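PDB 1QW2: DUF1805 domain-containing protein from Thermoplasma acidophilum, which is of unknown function, a small beta/alpha protein with an antiparallel beta sandwich that packs as symmetric pairs of chains in the crystal. Local coordinates for the interface of chains A and B. Numbering follows the deposited sequence. Chains: chain A/B, conserved hypothetical protein TA1206.

The interface of chains A and B. Residues chain A 25, 27, 32, 34, 43; chain B 32, 34, 43.
A:Met43 and B:Met43, A:Leu32 and B:Phe34, and the twin pair A:Phe34 and B:Leu32 meet in an apolar, two-fold symmetric interface that joins two copies of the protein within the deposited tetramer; whether this pairing persists in solution the structure alone does not show. The two selenomethionines, standing in for methionine, reach tip to tip, their CE methyl groups 3.9 Å apart. Each side chain bends at its third torsion (chi3 144°), and a long, flexible thioether chain can reach a two-fold axis and meet its own copy. B:Phe34 meets A:Leu27, A:Leu32 and A:Ser25 with different parts of its ring. The CD1 methyl of A:Leu27 stands over the ring centre, 4.1 Å above the plane, a flat face being a good seat for a branched aliphatic tip. Torsions chi1 67° and chi2 75° of B:Phe34 together present that face to the methyl. On the same face but displaced past the CD2–CE2 edge, CD1 of A:Leu32 lies 4.0 Å from CE2 of B:Phe34. The small serine hydroxyl comes up at the far end of the ring, slightly above its plane, with OG of A:Ser25 in van der Waals contact with CZ of B:Phe34 at 3.9 Å. In the twin contact, CD1 of B:Leu32 touches CE2 of A:Phe34 at 4.0 Å. An alanine in place of B:Phe34 would probably open a gap under the A:Leu27 methyl and leave the A:Leu32 tip without its aromatic partner. No polar bond crosses this patch, so shape and hydrophobic burial hold it. In the antiparallel beta sandwich, Leu32 and Phe34 of both chains belong to strand 32-36, the selenomethionine ends strand 41-43, A:Ser25 closes strand 18-25, and A:Leu27 lies in the loop that follows.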
# COMPACT_ATOMS: atom_id res chain seq x y z
N SER A 25 -2.94 4.74 8.14
CA SER A 25 -4.05 3.85 7.86
C SER A 25 -5.09 3.99 8.95
O SER A 25 -4.77 4.38 10.08
CB SER A 25 -3.55 2.40 7.82
OG SER A 25 -4.62 1.48 7.83
N LEU A 27 -7.30 2.49 11.74
CA LEU A 27 -7.02 1.34 12.58
C LEU A 27 -8.18 1.22 13.55
O LEU A 27 -9.00 0.31 13.44
CB LEU A 27 -5.69 1.50 13.33
CG LEU A 27 -5.29 0.25 14.13
CD1 LEU A 27 -5.01 -0.90 13.16
CD2 LEU A 27 -4.07 0.54 14.99
N LEU A 32 -3.48 5.01 12.51
CA LEU A 32 -2.14 4.51 12.78
C LEU A 32 -1.24 5.21 11.77
O LEU A 32 -1.55 5.25 10.59
CB LEU A 32 -2.07 3.00 12.56
CG LEU A 32 -0.69 2.32 12.63
CD1 LEU A 32 -0.88 0.82 12.71
CD2 LEU A 32 0.15 2.68 11.41
N PHE A 34 3.12 6.20 10.92
CA PHE A 34 4.53 6.13 11.26
C PHE A 34 5.38 6.65 10.12
O PHE A 34 4.91 6.80 8.98
CB PHE A 34 4.94 4.69 11.64
CG PHE A 34 4.89 3.69 10.49
CD1 PHE A 34 5.88 3.69 9.50
CD2 PHE A 34 3.89 2.73 10.43
CE1 PHE A 34 5.87 2.73 8.48
CE2 PHE A 34 3.87 1.77 9.41
CZ PHE A 34 4.86 1.77 8.44
N MSE A 43 6.58 6.65 15.49
CA MSE A 43 5.20 6.19 15.36
C MSE A 43 4.30 6.93 16.33
O MSE A 43 4.76 7.47 17.34
CB MSE A 43 5.12 4.68 15.58
CG MSE A 43 3.76 4.07 15.30
SE MSE A 43 3.82 2.12 15.31
CE MSE A 43 2.12 1.77 16.11
N LEU B 32 5.90 -5.14 11.52
CA LEU B 32 4.64 -4.65 12.04
C LEU B 32 3.56 -5.34 11.23
O LEU B 32 3.62 -5.37 10.01
CB LEU B 32 4.53 -3.13 11.86
CG LEU B 32 3.19 -2.46 12.21
CD1 LEU B 32 3.39 -0.95 12.27
CD2 LEU B 32 2.12 -2.80 11.18
N PHE B 34 -0.89 -6.32 11.25
CA PHE B 34 -2.20 -6.26 11.87
C PHE B 34 -3.27 -6.76 10.91
O PHE B 34 -3.03 -6.90 9.71
CB PHE B 34 -2.53 -4.82 12.33
CG PHE B 34 -2.71 -3.81 11.21
CD1 PHE B 34 -3.87 -3.80 10.44
CD2 PHE B 34 -1.74 -2.85 10.97
CE1 PHE B 34 -4.06 -2.83 9.45
CE2 PHE B 34 -1.92 -1.88 9.98
CZ PHE B 34 -3.09 -1.87 9.22
N MSE B 43 -3.37 -6.82 16.42
CA MSE B 43 -2.05 -6.36 16.02
C MSE B 43 -0.97 -7.11 16.79
O MSE B 43 -1.22 -7.66 17.86
CB MSE B 43 -1.92 -4.85 16.24
CG MSE B 43 -0.64 -4.24 15.70
SE MSE B 43 -0.70 -2.29 15.74
CE MSE B 43 1.13 -1.95 16.18